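PDB 3FRM: uncharacterized conserved protein from Staphylococcus epidermidis, which is of unknown function but carries a GNAT acetyltransferase domain and so may transfer acetyl groups from acetyl-CoA to a substrate not yet identified. Local coordinates for residues A[165-170]-A[209-214]; A[108-113]-A[238-243]; A[99-104]-A[230-235]. One frame throughout, in Å; residues are numbered along the deposited sequence.

Contact 1 (A[165-170]-A[209-214]); sequences ERLVAY and QAYVGR
Leu167 of strand 165-170 meets Tyr211 and Val212 of helix 209-214, and its side chain carries the whole contact on the strand side. Its CB points toward the helix. At CG the chain turns beside the backbone N and anti to the carbonyl carbon (chi1 -62°), which carries the branch point toward helix 209-214. The two methyls then divide the work. CD1 lies 3.6 Å from Tyr211 CD2 and also reaches Val212 CG2 at 4.1 Å, so it sits between the two helix residues. CD2 meets the same ring further out, 3.9 Å from Tyr211 CE2. The leucine comes to the ring obliquely. The ring itself is brought down to the sheet with its CG anti to the backbone N (chi1 -173°). Beyond the two segments, Tyr211 also lies on Ile121 and Leu123 of strand 120-123, and Leu167 on Val179 and Ile181 of strand 174-183. Val212 rests on Ile190. This is helix-on-sheet packing inside the acetyltransferase domain, with helix 204-216 laid against one face of the sheet. No hydrogen bond crosses between the segments. The contact is purely apolar and depends on shape and burial, not on charge or bond direction.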
loop_
_atom_site.group_PDB
_atom_site.type_symbol
_atom_site.label_atom_id
_atom_site.label_comp_id
_atom_site.label_asym_id
_atom_site.label_seq_id
_atom_site.Cartn_x
_atom_site.Cartn_y
_atom_site.Cartn_z
ATOM N N GLU A 165 0.586 13.783 22.174
ATOM C CA GLU A 165 -0.231 14.951 21.804
ATOM C C GLU A 165 -1.094 14.626 20.577
ATOM O O GLU A 165 -0.730 13.763 19.779
ATOM C CB GLU A 165 0.621 16.191 21.544
ATOM C CG GLU A 165 0.650 17.263 22.683
ATOM C CD GLU A 165 -0.481 17.149 23.721
ATOM O OE1 GLU A 165 -0.161 16.705 24.856
ATOM O OE2 GLU A 165 -1.666 17.491 23.423
ATOM N N ARG A 166 -2.248 15.296 20.449
ATOM C CA ARG A 166 -3.159 15.015 19.357
ATOM C C ARG A 166 -3.667 16.254 18.635
ATOM O O ARG A 166 -3.841 17.324 19.238
ATOM C CB ARG A 166 -4.315 14.169 19.854
ATOM C CG ARG A 166 -3.880 12.845 20.415
ATOM C CD ARG A 166 -4.943 12.315 21.337
ATOM N NE ARG A 166 -4.749 10.908 21.614
ATOM C CZ ARG A 166 -4.130 10.433 22.679
ATOM N NH1 ARG A 166 -3.649 11.258 23.607
ATOM N NH2 ARG A 166 -3.969 9.119 22.781
ATOM N N LEU A 167 -3.881 16.115 17.323
ATOM C CA LEU A 167 -4.442 17.200 16.524
ATOM C C LEU A 167 -5.804 16.916 15.860
ATOM O O LEU A 167 -6.050 15.816 15.453
ATOM C CB LEU A 167 -3.414 17.606 15.487
ATOM C CG LEU A 167 -2.137 18.119 16.154
ATOM C CD1 LEU A 167 -1.003 18.280 15.133
ATOM C CD2 LEU A 167 -2.370 19.410 16.932
ATOM N N VAL A 168 -6.677 17.915 15.767
ATOM C CA VAL A 168 -7.902 17.822 14.984
ATOM C C VAL A 168 -7.862 18.991 14.045
ATOM O O VAL A 168 -7.632 20.131 14.483
ATOM C CB VAL A 168 -9.196 18.002 15.852
ATOM C CG1 VAL A 168 -10.475 17.933 14.996
ATOM C CG2 VAL A 168 -9.272 16.972 16.918
ATOM N N ALA A 169 -8.074 18.711 12.757
ATOM C CA ALA A 169 -8.229 19.759 11.760
ATOM C C ALA A 169 -9.709 19.995 11.489
ATOM O O ALA A 169 -10.529 19.015 11.483
ATOM C CB ALA A 169 -7.532 19.395 10.489
ATOM N N TYR A 170 -10.049 21.277 11.274
ATOM C CA TYR A 170 -11.405 21.660 10.927
ATOM C C TYR A 170 -11.409 22.394 9.625
ATOM O O TYR A 170 -10.556 23.262 9.383
ATOM C CB TYR A 170 -12.048 22.591 11.969
ATOM C CG TYR A 170 -12.171 22.045 13.366
ATOM C CD1 TYR A 170 -13.429 21.734 13.903
ATOM C CD2 TYR A 170 -11.042 21.845 14.166
ATOM C CE1 TYR A 170 -13.580 21.220 15.190
ATOM C CE2 TYR A 170 -11.175 21.320 15.467
ATOM C CZ TYR A 170 -12.456 21.033 15.974
ATOM O OH TYR A 170 -12.596 20.569 17.259
ATOM N N GLN A 209 0.353 17.861 7.980
ATOM C CA GLN A 209 1.688 17.375 7.978
ATOM C C GLN A 209 2.668 18.523 8.227
ATOM O O GLN A 209 3.563 18.397 9.049
ATOM C CB GLN A 209 1.944 16.729 6.647
ATOM C CG GLN A 209 3.032 15.749 6.712
ATOM C CD GLN A 209 2.545 14.473 7.280
ATOM O OE1 GLN A 209 1.466 14.035 6.949
ATOM N NE2 GLN A 209 3.341 13.851 8.129
ATOM N N ALA A 210 2.497 19.634 7.512
ATOM C CA ALA A 210 3.347 20.786 7.694
ATOM C C ALA A 210 3.300 21.340 9.109
ATOM O O ALA A 210 4.298 21.850 9.607
ATOM C CB ALA A 210 2.985 21.897 6.692
ATOM N N TYR A 211 2.137 21.266 9.738
ATOM C CA TYR A 211 1.989 21.672 11.119
ATOM C C TYR A 211 2.937 20.845 12.000
ATOM O O TYR A 211 3.769 21.393 12.729
ATOM C CB TYR A 211 0.543 21.426 11.549
ATOM C CG TYR A 211 0.227 21.964 12.902
ATOM C CD1 TYR A 211 -0.472 23.178 13.044
ATOM C CD2 TYR A 211 0.602 21.268 14.059
ATOM C CE1 TYR A 211 -0.759 23.705 14.296
ATOM C CE2 TYR A 211 0.310 21.790 15.331
ATOM C CZ TYR A 211 -0.361 23.019 15.425
ATOM O OH TYR A 211 -0.662 23.538 16.655
ATOM N N VAL A 212 2.791 19.525 11.930
ATOM C CA VAL A 212 3.688 18.621 12.603
ATOM C C VAL A 212 5.150 19.017 12.273
ATOM O O VAL A 212 6.032 19.050 13.146
ATOM C CB VAL A 212 3.347 17.163 12.208
ATOM C CG1 VAL A 212 4.404 16.218 12.671
ATOM C CG2 VAL A 212 1.944 16.721 12.781
ATOM N N GLY A 213 5.393 19.373 11.016
ATOM C CA GLY A 213 6.721 19.734 10.573
ATOM C C GLY A 213 7.252 20.954 11.313
ATOM O O GLY A 213 8.460 21.000 11.655
ATOM N N ARG A 214 6.364 21.944 11.530
ATOM C CA ARG A 214 6.725 23.151 12.249
ATOM C C ARG A 214 6.980 22.847 13.717
ATOM O O ARG A 214 7.932 23.368 14.284
ATOM C CB ARG A 214 5.697 24.288 12.063
ATOM C CG ARG A 214 5.714 24.915 10.658
ATOM C CD ARG A 214 4.732 26.071 10.504
ATOM N NE ARG A 214 3.379 25.754 10.971
ATOM C CZ ARG A 214 2.415 25.224 10.224
ATOM N NH1 ARG A 214 2.627 24.945 8.938
ATOM N NH2 ARG A 214 1.227 24.970 10.770
#

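Contact 2 (A[108-113]-A[238-243]); sequences KALKEL and QGYVYQ
Leu113 and Gln238 make the closest approach between segments 108-113 and 238-243. Leu113 CD2 lies 3.5 Å from Gln238 CG, so a methyl meets the aliphatic part of the glutamine, not its amide. The two side chains cross at about a right angle. The second pair is Leu110 with Tyr240, also at about a right angle. Leu110 CD1 is 4.0 Å from Tyr240 CE2, and Leu110 CD2 is 3.8 Å from Tyr240 OH. One methyl thus meets the ring, obliquely, and the other its hydroxyl.

The next shell holds these groups in place. With CG beside the backbone N (chi1 -86°), the Tyr240 ring reaches back to Leu110. It packs edge-to-face with Tyr235 and touches Val221 and Leu223 of strand 221-225. Leu110 also lies on Val221 and on Ile105 of strand 96-105. Helix 204-216 supplies Ser206, touched by both Leu113 and Gln238, and Gln209, touched by both Leu110 and Gln238. Gly239, with positive phi (109°), is the first residue to leave the helical conformation after helix 232-237, in a Schellman motif. That turn leads the chain on into strand 241-251. A bound sulfate ion, probably from the crystallisation liquor, lies about 4 Å from the side chain of Gln238. Leucine methyls pack on the glutamine CG, the tyrosine ring and its hydroxyl oxygen, a mainly apolar contact with no hydrogen bond between the segments.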
loop_
_atom_site.group_PDB
_atom_site.type_symbol
_atom_site.label_atom_id
_atom_site.label_comp_id
_atom_site.label_asym_id
_atom_site.label_seq_id
_atom_site.Cartn_x
_atom_site.Cartn_y
_atom_site.Cartn_z
ATOM N N LYS A 108 11.817 20.063 7.467
ATOM C CA LYS A 108 11.705 21.126 6.479
ATOM C C LYS A 108 10.868 20.646 5.278
ATOM O O LYS A 108 10.085 21.405 4.709
ATOM C CB LYS A 108 13.121 21.605 6.061
ATOM C CG LYS A 108 13.309 21.902 4.590
ATOM C CD LYS A 108 14.623 22.707 4.338
ATOM C CE LYS A 108 14.460 23.784 3.266
ATOM N NZ LYS A 108 15.784 24.322 3.039
ATOM N N ALA A 109 11.017 19.379 4.910
ATOM C CA ALA A 109 10.325 18.847 3.740
ATOM C C ALA A 109 8.808 18.876 3.958
ATOM O O ALA A 109 8.056 19.060 3.020
ATOM C CB ALA A 109 10.817 17.439 3.399
ATOM N N LEU A 110 8.370 18.717 5.199
ATOM C CA LEU A 110 6.952 18.809 5.552
ATOM C C LEU A 110 6.516 20.276 5.738
ATOM O O LEU A 110 5.350 20.624 5.487
ATOM C CB LEU A 110 6.699 18.039 6.849
ATOM C CG LEU A 110 6.156 16.602 6.942
ATOM C CD1 LEU A 110 6.160 15.749 5.677
ATOM C CD2 LEU A 110 6.839 15.859 8.081
ATOM N N LYS A 111 7.419 21.133 6.209
ATOM C CA LYS A 111 7.105 22.558 6.356
ATOM C C LYS A 111 6.714 23.109 4.979
ATOM O O LYS A 111 5.711 23.788 4.797
ATOM C CB LYS A 111 8.345 23.334 6.834
ATOM C CG LYS A 111 8.810 23.042 8.248
ATOM C CD LYS A 111 10.019 23.933 8.660
ATOM C CE LYS A 111 10.647 23.311 9.921
ATOM N NZ LYS A 111 11.690 24.179 10.524
ATOM N N GLU A 112 7.567 22.810 4.011
ATOM C CA GLU A 112 7.371 23.159 2.604
ATOM C C GLU A 112 5.950 22.815 2.064
ATOM O O GLU A 112 5.499 23.437 1.109
ATOM C CB GLU A 112 8.436 22.407 1.792
ATOM C CG GLU A 112 8.567 22.858 0.375
ATOM C CD GLU A 112 7.492 22.269 -0.555
ATOM O OE1 GLU A 112 6.866 21.216 -0.201
ATOM O OE2 GLU A 112 7.294 22.869 -1.648
ATOM N N LEU A 113 5.263 21.822 2.639
ATOM C CA LEU A 113 3.962 21.391 2.073
ATOM C C LEU A 113 2.818 22.395 2.216
ATOM O O LEU A 113 1.778 22.276 1.544
ATOM C CB LEU A 113 3.513 20.095 2.698
ATOM C CG LEU A 113 3.751 18.773 1.992
ATOM C CD1 LEU A 113 4.785 18.811 0.888
ATOM C CD2 LEU A 113 4.081 17.744 3.035
ATOM N N GLN A 238 4.049 12.690 -0.549
ATOM C CA GLN A 238 4.514 13.702 0.372
ATOM C C GLN A 238 6.048 13.763 0.543
ATOM O O GLN A 238 6.536 14.706 1.104
ATOM C CB GLN A 238 3.802 13.547 1.719
ATOM C CG GLN A 238 2.824 14.613 1.956
ATOM C CD GLN A 238 1.662 14.223 2.853
ATOM O OE1 GLN A 238 0.621 14.880 2.816
ATOM N NE2 GLN A 238 1.811 13.174 3.642
ATOM N N GLY A 239 6.792 12.756 0.100
ATOM C CA GLY A 239 8.242 12.798 0.188
ATOM C C GLY A 239 8.895 11.866 1.218
ATOM O O GLY A 239 10.133 11.866 1.344
ATOM N N TYR A 240 8.095 11.086 1.956
ATOM C CA TYR A 240 8.662 10.236 3.002
ATOM C C TYR A 240 9.562 9.238 2.339
ATOM O O TYR A 240 9.232 8.767 1.256
ATOM C CB TYR A 240 7.576 9.452 3.761
ATOM C CG TYR A 240 6.970 10.215 4.903
ATOM C CD1 TYR A 240 7.476 10.090 6.172
ATOM C CD2 TYR A 240 5.904 11.108 4.696
ATOM C CE1 TYR A 240 6.954 10.838 7.208
ATOM C CE2 TYR A 240 5.344 11.840 5.745
ATOM C CZ TYR A 240 5.878 11.680 6.997
ATOM O OH TYR A 240 5.354 12.353 8.068
ATOM N N VAL A 241 10.711 8.953 2.955
ATOM C CA VAL A 241 11.599 7.913 2.487
ATOM C C VAL A 241 11.483 6.613 3.289
ATOM O O VAL A 241 11.468 6.586 4.501
ATOM C CB VAL A 241 13.091 8.413 2.198
ATOM C CG1 VAL A 241 13.281 9.959 2.288
ATOM C CG2 VAL A 241 14.197 7.549 2.931
ATOM N N TYR A 242 11.290 5.537 2.557
ATOM C CA TYR A 242 11.222 4.207 3.050
ATOM C C TYR A 242 12.543 3.840 3.674
ATOM O O TYR A 242 13.608 4.014 3.027
ATOM C CB TYR A 242 10.966 3.279 1.871
ATOM C CG TYR A 242 10.966 1.792 2.218
ATOM C CD1 TYR A 242 9.863 1.214 2.828
ATOM C CD2 TYR A 242 12.060 1.006 1.946
ATOM C CE1 TYR A 242 9.819 -0.147 3.146
ATOM C CE2 TYR A 242 12.060 -0.358 2.257
ATOM C CZ TYR A 242 10.928 -0.924 2.842
ATOM O OH TYR A 242 10.906 -2.251 3.127
ATOM N N GLN A 243 12.488 3.309 4.899
ATOM C CA GLN A 243 13.702 2.951 5.640
ATOM C C GLN A 243 13.665 1.629 6.430
ATOM O O GLN A 243 14.214 1.581 7.540
ATOM C CB GLN A 243 13.989 4.055 6.657
ATOM C CG GLN A 243 15.404 3.999 7.244
ATOM C CD GLN A 243 16.032 5.342 7.195
ATOM O OE1 GLN A 243 16.065 5.960 6.134
ATOM N NE2 GLN A 243 16.524 5.825 8.337
#

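Contact 3 (A[99-104]-A[230-235]); sequences VLELYV and TAKDMY
The Tyr103 ring is approached obliquely by Lys232 CG, and the lysine runs on past its hydroxyl. Lys232 CE lies 3.9 Å from Tyr103 OH, and the two side chains cross at about a right angle. The second flat ring, Tyr235, has Ala231 O over one face, 3.6 Å above the plane and offset toward the rim. The Glu101 carboxylate meets the end of the lysine through OE2. Lys232 NZ forms a salt bridge with Glu101 OE2 at 2.7 Å, with weak hydrogen-bond geometry. Tyr103 OH donates a hydrogen bond to the same oxygen, Glu101 OE2, at 2.6 Å. The position of OE2 is less certain, because the model places it too close to a neighbouring atom, so the detail of both bonds is doubtful. The lysine bends at its third torsion (chi3 92°) on its way to the carboxylate. Its NZ has a second partner in the backbone oxygen of Asp226. The ammonium may stabilise the negative charge of the buried glutamate.

The contact is part of the subunit interface: Asp233 of the second subunit packs on Val99 and Glu101, and Leu236 of that subunit packs on Tyr103. Within the chain, strand 96-105 lies in the sheet between strands 241-251 and 221-225, and helix 232-237 packs against this part of it, with Lys232 on Ala225 and Tyr235 on Leu223, both of strand 221-225.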
loop_
_atom_site.group_PDB
_atom_site.type_symbol
_atom_site.label_atom_id
_atom_site.label_comp_id
_atom_site.label_asym_id
_atom_site.label_seq_id
_atom_site.Cartn_x
_atom_site.Cartn_y
_atom_site.Cartn_z
ATOM N N VAL A 99 3.568 -6.942 7.118
ATOM C CA VAL A 99 4.825 -6.227 7.152
ATOM C C VAL A 99 4.582 -4.811 7.672
ATOM O O VAL A 99 3.628 -4.104 7.248
ATOM C CB VAL A 99 5.422 -6.196 5.756
ATOM C CG1 VAL A 99 6.675 -5.288 5.676
ATOM C CG2 VAL A 99 5.810 -7.620 5.324
ATOM N N LEU A 100 5.403 -4.396 8.638
ATOM C CA LEU A 100 5.429 -2.997 9.068
ATOM C C LEU A 100 6.512 -2.366 8.270
ATOM O O LEU A 100 7.532 -3.002 8.036
ATOM C CB LEU A 100 5.810 -2.890 10.531
ATOM C CG LEU A 100 4.776 -2.990 11.661
ATOM C CD1 LEU A 100 3.289 -3.251 11.236
ATOM C CD2 LEU A 100 5.275 -4.020 12.685
ATOM N N GLU A 101 6.301 -1.122 7.863
ATOM C CA GLU A 101 7.287 -0.348 7.099
ATOM C C GLU A 101 7.616 0.945 7.823
ATOM O O GLU A 101 6.692 1.698 8.227
ATOM C CB GLU A 101 6.701 0.045 5.761
ATOM C CG GLU A 101 6.752 -1.061 4.765
ATOM C CD GLU A 101 5.852 -0.837 3.545
ATOM O OE1 GLU A 101 5.950 -1.669 2.599
ATOM O OE2 GLU A 101 5.071 0.158 3.510
ATOM N N LEU A 102 8.908 1.189 8.014
ATOM C CA LEU A 102 9.331 2.425 8.626
ATOM C C LEU A 102 9.575 3.524 7.564
ATOM O O LEU A 102 10.398 3.334 6.656
ATOM C CB LEU A 102 10.606 2.205 9.436
ATOM C CG LEU A 102 11.215 3.469 10.072
ATOM C CD1 LEU A 102 10.335 3.985 11.253
ATOM C CD2 LEU A 102 12.664 3.176 10.568
ATOM N N TYR A 103 8.846 4.643 7.677
ATOM C CA TYR A 103 9.069 5.852 6.830
ATOM C C TYR A 103 9.674 7.014 7.575
ATOM O O TYR A 103 9.356 7.279 8.732
ATOM C CB TYR A 103 7.773 6.303 6.127
ATOM C CG TYR A 103 7.294 5.269 5.149
ATOM C CD1 TYR A 103 7.827 5.193 3.874
ATOM C CD2 TYR A 103 6.408 4.273 5.540
ATOM C CE1 TYR A 103 7.433 4.212 2.987
ATOM C CE2 TYR A 103 5.991 3.292 4.656
ATOM C CZ TYR A 103 6.499 3.277 3.376
ATOM O OH TYR A 103 6.109 2.282 2.489
ATOM N N VAL A 104 10.546 7.742 6.891
ATOM C CA VAL A 104 11.246 8.825 7.543
ATOM C C VAL A 104 11.227 10.050 6.656
ATOM O O VAL A 104 11.240 9.914 5.446
ATOM C CB VAL A 104 12.695 8.387 7.856
ATOM C CG1 VAL A 104 13.591 8.533 6.617
ATOM C CG2 VAL A 104 13.280 9.238 8.937
ATOM N N THR A 230 -4.024 3.148 4.276
ATOM C CA THR A 230 -4.426 3.767 3.047
ATOM C C THR A 230 -3.774 5.137 2.930
ATOM O O THR A 230 -3.787 5.733 1.856
ATOM C CB THR A 230 -5.950 3.864 3.005
ATOM O OG1 THR A 230 -6.434 3.966 4.351
ATOM C CG2 THR A 230 -6.536 2.594 2.387
ATOM N N ALA A 231 -3.192 5.634 4.020
ATOM C CA ALA A 231 -2.500 6.909 3.969
ATOM C C ALA A 231 -1.129 6.827 3.237
ATOM O O ALA A 231 -0.583 7.852 2.834
ATOM C CB ALA A 231 -2.342 7.475 5.357
ATOM N N LYS A 232 -0.612 5.605 3.059
ATOM C CA LYS A 232 0.752 5.377 2.565
ATOM C C LYS A 232 1.098 6.065 1.257
ATOM O O LYS A 232 2.216 6.562 1.055
ATOM C CB LYS A 232 0.983 3.894 2.412
ATOM C CG LYS A 232 1.931 3.360 3.466
ATOM C CD LYS A 232 1.664 1.861 3.781
ATOM C CE LYS A 232 2.501 0.943 2.934
ATOM N NZ LYS A 232 2.439 -0.389 3.550
ATOM N N ASP A 233 0.113 6.077 0.383
ATOM C CA ASP A 233 0.159 6.685 -0.937
ATOM C C ASP A 233 0.449 8.145 -0.758
ATOM O O ASP A 233 1.242 8.747 -1.480
ATOM C CB ASP A 233 -1.231 6.528 -1.568
ATOM C CG ASP A 233 -1.933 5.226 -1.121
ATOM O OD1 ASP A 233 -2.229 4.362 -1.995
ATOM O OD2 ASP A 233 -2.156 5.022 0.117
HETATM N N MSE A 234 -0.228 8.700 0.237
HETATM C CA MSE A 234 -0.050 10.070 0.624
HETATM C C MSE A 234 1.362 10.296 1.170
HETATM O O MSE A 234 2.059 11.225 0.752
HETATM C CB MSE A 234 -1.127 10.499 1.646
HETATM C CG MSE A 234 -1.013 11.985 1.928
HETATM SE SE MSE A 234 -1.892 12.565 3.559
HETATM C CE MSE A 234 -3.743 11.864 3.285
ATOM N N TYR A 235 1.800 9.405 2.056
ATOM C CA TYR A 235 3.158 9.522 2.546
ATOM C C TYR A 235 4.193 9.631 1.445
ATOM O O TYR A 235 5.055 10.506 1.499
ATOM C CB TYR A 235 3.507 8.398 3.482
ATOM C CG TYR A 235 2.574 8.304 4.669
ATOM C CD1 TYR A 235 1.986 9.467 5.249
ATOM C CD2 TYR A 235 2.283 7.048 5.246
ATOM C CE1 TYR A 235 1.114 9.359 6.387
ATOM C CE2 TYR A 235 1.442 6.954 6.321
ATOM C CZ TYR A 235 0.868 8.108 6.899
ATOM O OH TYR A 235 0.048 7.943 7.980
#

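From the N terminus, the first contact segment met along the chain is on strand 96-105 and the next on helix 107-111, so contacts 3 and 2 open one after the other. Contact 1 opens later, at strand 165-171, and closes at helix 204-216. It is nested inside the loops of both others. Helix 232-237 then closes contact 3, and the chain entering strand 241-251 closes contact 2, so these two loops cross. Backbone pairing between strands 96-105 and 241-251 joins contacts 2 and 3 directly. Contacts 1 and 2 touch through Gln209 and Ala210. All three reach one mixed sheet; contacts 2 and 3 join earlier and C-terminal parts of the chain, while contact 1 stays within the acetyltransferase range.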